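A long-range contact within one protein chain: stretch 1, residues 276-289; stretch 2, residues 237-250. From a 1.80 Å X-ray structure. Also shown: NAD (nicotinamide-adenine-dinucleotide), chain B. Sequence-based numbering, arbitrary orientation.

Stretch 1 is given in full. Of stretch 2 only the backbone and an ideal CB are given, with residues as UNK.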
# COMPACT_ATOMS: atom_id res chain seq x y z
N GLU A 276 17.09 30.70 -3.20
CA GLU A 276 16.29 30.63 -4.43
C GLU A 276 17.05 29.94 -5.57
O GLU A 276 16.47 29.15 -6.31
CB GLU A 276 15.84 32.02 -4.87
CG GLU A 276 14.96 32.78 -3.88
CD GLU A 276 13.57 32.20 -3.72
OE1 GLU A 276 13.28 31.12 -4.29
OE2 GLU A 276 12.75 32.83 -3.02
N GLU A 277 18.33 30.26 -5.72
CA GLU A 277 19.15 29.68 -6.79
C GLU A 277 19.21 28.17 -6.63
O GLU A 277 19.08 27.42 -7.60
CB GLU A 277 20.58 30.25 -6.79
CG GLU A 277 21.42 29.76 -7.99
CD GLU A 277 22.91 29.62 -7.69
OE1 GLU A 277 23.35 30.02 -6.59
OE2 GLU A 277 23.66 29.12 -8.56
N LYS A 278 19.42 27.72 -5.40
CA LYS A 278 19.48 26.29 -5.13
C LYS A 278 18.15 25.63 -5.44
O LYS A 278 18.09 24.57 -6.07
CB LYS A 278 19.89 26.03 -3.68
CG LYS A 278 21.28 26.53 -3.34
CD LYS A 278 21.99 25.57 -2.40
CE LYS A 278 23.14 26.28 -1.68
NZ LYS A 278 22.63 27.16 -0.59
N ILE A 279 17.07 26.26 -4.98
CA ILE A 279 15.73 25.72 -5.20
C ILE A 279 15.42 25.66 -6.70
O ILE A 279 14.88 24.67 -7.19
CB ILE A 279 14.66 26.55 -4.45
CG1 ILE A 279 14.77 26.28 -2.94
CG2 ILE A 279 13.26 26.21 -4.94
CD1 ILE A 279 14.10 27.34 -2.08
N SER A 280 15.81 26.72 -7.41
CA SER A 280 15.70 26.78 -8.87
C SER A 280 16.41 25.61 -9.55
O SER A 280 15.82 24.94 -10.41
CB SER A 280 16.27 28.10 -9.39
OG SER A 280 15.32 29.14 -9.30
N ASN A 281 17.66 25.37 -9.16
CA ASN A 281 18.46 24.33 -9.80
C ASN A 281 17.94 22.93 -9.51
O ASN A 281 17.82 22.10 -10.42
CB ASN A 281 19.94 24.49 -9.38
CG ASN A 281 20.58 25.73 -9.99
OD1 ASN A 281 20.13 26.22 -11.02
ND2 ASN A 281 21.64 26.23 -9.36
N ILE A 282 17.62 22.65 -8.25
CA ILE A 282 17.04 21.36 -7.89
C ILE A 282 15.71 21.15 -8.64
O ILE A 282 15.48 20.09 -9.21
CB ILE A 282 16.82 21.22 -6.35
CG1 ILE A 282 18.16 21.38 -5.62
CG2 ILE A 282 16.13 19.88 -6.01
CD1 ILE A 282 18.03 21.77 -4.16
N SER A 283 14.83 22.16 -8.65
CA SER A 283 13.50 21.99 -9.25
C SER A 283 13.61 21.80 -10.77
O SER A 283 12.92 20.94 -11.32
CB SER A 283 12.60 23.19 -8.92
OG SER A 283 11.29 23.07 -9.47
N SER A 284 14.48 22.56 -11.43
CA SER A 284 14.67 22.37 -12.88
C SER A 284 15.23 20.95 -13.14
O SER A 284 14.82 20.29 -14.08
CB SER A 284 15.59 23.44 -13.48
OG SER A 284 16.95 23.23 -13.14
N ALA A 285 16.11 20.48 -12.28
CA ALA A 285 16.64 19.12 -12.41
C ALA A 285 15.54 18.07 -12.34
O ALA A 285 15.52 17.09 -13.11
CB ALA A 285 17.69 18.86 -11.34
N LEU A 286 14.61 18.26 -11.42
CA LEU A 286 13.59 17.26 -11.16
C LEU A 286 12.51 17.22 -12.26
O LEU A 286 11.67 16.33 -12.28
CB LEU A 286 12.95 17.50 -9.79
CG LEU A 286 13.91 17.37 -8.62
CD1 LEU A 286 13.27 17.72 -7.28
CD2 LEU A 286 14.48 15.95 -8.56
N LYS A 287 12.56 18.17 -13.19
CA LYS A 287 11.63 18.21 -14.31
C LYS A 287 12.22 17.55 -15.56
O LYS A 287 11.57 17.48 -16.60
CB LYS A 287 11.24 19.66 -14.65
CG LYS A 287 10.45 20.38 -13.56
CD LYS A 287 10.19 21.81 -13.98
CE LYS A 287 9.21 22.48 -13.03
NZ LYS A 287 9.84 22.76 -11.72
N LYS A 288 13.46 17.06 -15.46
CA LYS A 288 14.19 16.67 -16.67
C LYS A 288 13.87 15.24 -17.14
O LYS A 288 14.04 14.92 -18.32
CB LYS A 288 15.70 16.85 -16.46
CG LYS A 288 16.10 18.32 -16.43
CD LYS A 288 17.59 18.54 -16.27
CE LYS A 288 18.33 18.26 -17.55
NZ LYS A 288 19.74 18.76 -17.45
N ARG A 289 13.41 14.39 -16.24
CA ARG A 289 12.95 13.07 -16.66
C ARG A 289 11.82 12.59 -15.76
O ARG A 289 12.08 12.09 -14.66
CB ARG A 289 14.10 12.07 -16.68
CG ARG A 289 13.67 10.67 -17.11
CD ARG A 289 14.85 9.72 -17.11
NE ARG A 289 15.58 9.72 -18.38
CZ ARG A 289 15.55 8.72 -19.26
NH1 ARG A 289 14.83 7.63 -19.01
NH2 ARG A 289 16.24 8.81 -20.39
N UNK A 237 22.45 14.19 -18.03
CA UNK A 237 21.96 15.45 -18.57
C UNK A 237 21.98 16.59 -17.55
O UNK A 237 21.63 17.71 -17.91
CB UNK A 237 20.54 15.26 -19.10
N UNK A 238 22.35 16.33 -16.30
CA UNK A 238 22.34 17.40 -15.30
C UNK A 238 23.39 18.45 -15.62
O UNK A 238 24.53 18.10 -15.95
CB UNK A 238 22.58 16.83 -13.90
N UNK A 239 23.04 19.74 -15.53
CA UNK A 239 24.05 20.79 -15.57
C UNK A 239 24.92 20.66 -14.32
O UNK A 239 24.48 20.06 -13.32
CB UNK A 239 23.41 22.18 -15.66
N UNK A 240 26.12 21.22 -14.37
CA UNK A 240 27.04 21.11 -13.24
C UNK A 240 26.40 21.75 -12.00
O UNK A 240 26.53 21.22 -10.90
CB UNK A 240 28.38 21.77 -13.56
N UNK A 241 25.68 22.85 -12.18
CA UNK A 241 24.98 23.49 -11.05
C UNK A 241 23.79 22.68 -10.53
O UNK A 241 23.50 22.69 -9.33
CB UNK A 241 24.49 24.88 -11.47
N UNK A 242 23.09 21.98 -11.41
CA UNK A 242 22.01 21.10 -10.95
C UNK A 242 22.59 19.97 -10.11
O UNK A 242 22.09 19.67 -9.02
CB UNK A 242 21.22 20.54 -12.13
N UNK A 243 23.66 19.36 -10.62
CA UNK A 243 24.31 18.28 -9.90
C UNK A 243 24.82 18.77 -8.55
O UNK A 243 24.65 18.09 -7.54
CB UNK A 243 25.46 17.70 -10.73
N UNK A 244 25.42 19.96 -8.54
CA UNK A 244 25.97 20.53 -7.32
C UNK A 244 24.87 20.74 -6.28
O UNK A 244 25.02 20.34 -5.12
CB UNK A 244 26.68 21.85 -7.62
N UNK A 245 23.77 21.35 -6.69
CA UNK A 245 22.72 21.69 -5.74
C UNK A 245 21.86 20.50 -5.30
O UNK A 245 21.36 20.50 -4.18
CB UNK A 245 21.82 22.76 -6.35
N UNK A 246 21.71 19.49 -6.15
CA UNK A 246 21.11 18.21 -5.75
C UNK A 246 21.98 17.55 -4.68
O UNK A 246 21.49 17.13 -3.64
CB UNK A 246 20.95 17.28 -6.96
N UNK A 247 23.28 17.47 -4.95
CA UNK A 247 24.24 16.92 -3.99
C UNK A 247 24.28 17.71 -2.68
O UNK A 247 24.31 17.12 -1.59
CB UNK A 247 25.64 16.89 -4.61
N UNK A 248 24.24 19.04 -2.79
CA UNK A 248 24.14 19.89 -1.60
C UNK A 248 22.88 19.56 -0.78
O UNK A 248 22.94 19.40 0.44
CB UNK A 248 24.13 21.36 -2.01
N UNK A 249 21.74 19.47 -1.45
CA UNK A 249 20.47 19.14 -0.78
C UNK A 249 20.60 17.80 -0.06
O UNK A 249 20.30 17.68 1.14
CB UNK A 249 19.32 19.09 -1.78
N UNK A 250 21.07 16.80 -0.79
CA UNK A 250 21.07 15.44 -0.29
C UNK A 250 22.04 15.28 0.88
O UNK A 250 21.78 14.49 1.79
CB UNK A 250 21.43 14.47 -1.41
PA NAD B . 12.99 17.10 5.49
O1A NAD B . 13.61 18.43 5.12
O2A NAD B . 11.90 16.51 4.65
O5B NAD B . 12.42 17.17 7.00
C5B NAD B . 13.08 17.87 8.05
C4B NAD B . 12.05 18.27 9.10
O4B NAD B . 11.12 19.17 8.49
C3B NAD B . 11.26 17.07 9.61
O3B NAD B . 11.01 17.25 11.01
C2B NAD B . 9.96 17.14 8.82
O2B NAD B . 8.85 16.58 9.52
C1B NAD B . 9.79 18.63 8.56
N9A NAD B . 9.10 18.83 7.28
C8A NAD B . 9.49 18.39 6.07
N7A NAD B . 8.59 18.75 5.11
C5A NAD B . 7.60 19.42 5.73
C6A NAD B . 6.35 20.07 5.32
N6A NAD B . 5.96 20.07 4.03
N1A NAD B . 5.59 20.65 6.29
C2A NAD B . 5.97 20.66 7.58
N3A NAD B . 7.11 20.10 8.02
C4A NAD B . 7.94 19.46 7.15
O3 NAD B . 14.20 16.05 5.55
PN NAD B . 14.24 14.58 6.21
O1N NAD B . 13.30 13.70 5.43
O2N NAD B . 14.11 14.73 7.71
O5D NAD B . 15.77 14.21 5.89
C5D NAD B . 16.29 14.26 4.56
C4D NAD B . 17.61 13.51 4.52
O4D NAD B . 17.36 12.11 4.57
C3D NAD B . 18.30 13.74 3.18
O3D NAD B . 19.70 13.49 3.37
C2D NAD B . 17.70 12.67 2.30
O2D NAD B . 18.59 12.29 1.24
C1D NAD B . 17.41 11.52 3.28
N1N NAD B . 16.15 10.81 3.01
C2N NAD B . 15.15 10.81 3.91
C3N NAD B . 13.95 10.13 3.65
C7N NAD B . 12.82 10.11 4.64
O7N NAD B . 12.65 11.02 5.46
N7N NAD B . 12.04 9.04 4.59
C4N NAD B . 13.79 9.42 2.46
C5N NAD B . 14.84 9.43 1.56
C6N NAD B . 16.00 10.13 1.86

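Two helices, 276-286 and 240-250, cross at 105° with their axes 8.2 Å apart at closest approach, so stretch 2 meets stretch 1 over a compact patch.

Position 237 lies before the crossing. Its CA-to-CB bond points toward stretch 1, with the ideal CB 3.9 Å from Lys288 NZ. An acidic or polar side chain would suit such a basic neighbour. The residue is Glu237, poorly ordered; its OE2 accepts a hydrogen bond from a water, 3.1 Å from the water O, and that water accepts from Arg289 NE, 2.6 Å from its O.

At 238 the bond points sideways, and the methyl of Ala285 and the aliphatic part of Lys288 offer an apolar surface to a side chain long enough to reach them. Leucine, isoleucine or methionine would do. Leu238 places CD2 3.9 Å from Ala285 CB.

Position 239 (phi/psi -66/159) immediately precedes the helix, where serine, threonine, aspartate or asparagine can cap free backbone NH groups. Thr239 does so, its OG1 accepting from the backbone N of residue 242 at 3.1 Å. Position 240, out of reach of stretch 1, tolerates many small or polar residues and is Ser240.

At 241 the ideal CB lies 3.8 Å from Asn281 ND2 and 5.2 Å from Glu277 OE2, a polar setting with room for modest side chains. Asn241 fits, packing its CB 3.8 Å from Asn281 ND2.

Position 242 starts sideways, with its ideal CB 4.0 Å from Ala285 CB, but Ser284 OG and Lys288 NZ lie farther out. A long acceptor, glutamate or glutamine, could reach both, and the lysine favours the acid. Glu242 OE2 is 2.7 Å from Ser284 OG, while OE1 forms a salt bridge with Lys288 NZ at 3.1 Å, although the lysine nitrogen is less surely placed.

Position 243 points away, so stretch 1 imposes little; it is Leu243. Position 244 also starts off to the side, but the carboxylate of Glu277 would reward a long basic residue. Arg244 bridges to it, NH2 to Glu277 OE2 at 3.2 Å, with the oxygen at the guanidinium edge.

At 245 the bond points into a hollow formed by Glu277, Lys278, Asn281 and Ile282. A compact side chain is favoured, and the Asn281 amide calls for an acceptor: aspartate or asparagine. Asp245 OD2 takes the hydrogen bond from Asn281 ND2 at 2.7 Å, and its OD1 pairs with Arg244 NE at 2.9 Å.

At 246 the bond points sideways, but a side chain of some length can bring its end to Ile282, which suits a branched aliphatic or methionine. Ile246 brings CD1 3.6 Å from Ile282 CG2. Position 247 is out of reach and is Asn247.

At 248 the bond points toward the Lys278 side chain, where a polar residue is comfortable; Asn248 OD1 lies 3.8 Å from Lys278 CD. At 249 the ideal CB meets Ile282 CD1 at 3.8 Å, favouring apolar or aromatic residues; Tyr249 packs its CB there. Position 250, beyond reach, is Leu250, whose backbone O accepts from NAD O3D at 2.8 Å.

Stretch 2 (237-250) ELTSNELRDINNYL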
# COMPACT_ATOMS: atom_id res chain seq x y z
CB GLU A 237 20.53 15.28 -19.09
CG GLU A 237 20.29 14.08 -19.99
CD GLU A 237 19.10 14.30 -20.91
OE1 GLU A 237 18.72 15.47 -21.14
OE2 GLU A 237 18.52 13.29 -21.37
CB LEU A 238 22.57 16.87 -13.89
CG LEU A 238 21.47 16.03 -13.24
CD1 LEU A 238 21.77 15.82 -11.77
CD2 LEU A 238 20.08 16.65 -13.44
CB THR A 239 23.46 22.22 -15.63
OG1 THR A 239 22.77 22.51 -14.41
CG2 THR A 239 22.52 22.38 -16.82
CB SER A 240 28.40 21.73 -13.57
OG SER A 240 28.30 23.05 -14.09
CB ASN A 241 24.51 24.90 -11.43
CG ASN A 241 25.61 25.94 -11.34
OD1 ASN A 241 26.80 25.61 -11.42
ND2 ASN A 241 25.23 27.20 -11.16
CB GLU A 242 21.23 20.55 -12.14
CG GLU A 242 20.35 21.61 -12.79
CD GLU A 242 19.73 21.17 -14.11
OE1 GLU A 242 20.17 20.16 -14.71
OE2 GLU A 242 18.80 21.86 -14.56
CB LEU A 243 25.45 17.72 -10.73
CG LEU A 243 26.25 16.58 -10.11
CD1 LEU A 243 25.35 15.40 -9.83
CD2 LEU A 243 27.38 16.19 -11.05
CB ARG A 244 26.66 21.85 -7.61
CG ARG A 244 27.29 22.51 -6.37
CD ARG A 244 27.57 23.97 -6.65
NE ARG A 244 26.33 24.71 -6.81
CZ ARG A 244 26.21 25.84 -7.51
NH1 ARG A 244 27.27 26.35 -8.13
NH2 ARG A 244 25.03 26.44 -7.59
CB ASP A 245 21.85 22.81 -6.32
CG ASP A 245 22.60 24.13 -6.36
OD1 ASP A 245 23.70 24.17 -5.78
OD2 ASP A 245 22.12 25.12 -6.96
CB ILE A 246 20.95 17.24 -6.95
CG1 ILE A 246 19.76 17.66 -7.82
CG2 ILE A 246 20.76 15.81 -6.48
CD1 ILE A 246 18.39 17.33 -7.21
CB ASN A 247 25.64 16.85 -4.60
CG ASN A 247 25.86 15.61 -5.44
OD1 ASN A 247 25.31 14.55 -5.15
ND2 ASN A 247 26.66 15.73 -6.49
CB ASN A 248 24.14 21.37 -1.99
CG ASN A 248 23.95 22.30 -0.79
OD1 ASN A 248 22.82 22.52 -0.34
ND2 ASN A 248 25.04 22.86 -0.29
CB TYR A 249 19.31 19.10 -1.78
CG TYR A 249 17.99 18.59 -1.22
CD1 TYR A 249 17.74 17.22 -1.08
CD2 TYR A 249 16.99 19.47 -0.83
CE1 TYR A 249 16.53 16.74 -0.57
CE2 TYR A 249 15.76 19.01 -0.33
CZ TYR A 249 15.55 17.64 -0.20
OH TYR A 249 14.35 17.17 0.30
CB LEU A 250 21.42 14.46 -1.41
CG LEU A 250 20.36 14.28 -2.51
CD1 LEU A 250 20.96 13.45 -3.63
CD2 LEU A 250 19.07 13.66 -1.96
O HOH W 1 16.49 11.92 -19.49
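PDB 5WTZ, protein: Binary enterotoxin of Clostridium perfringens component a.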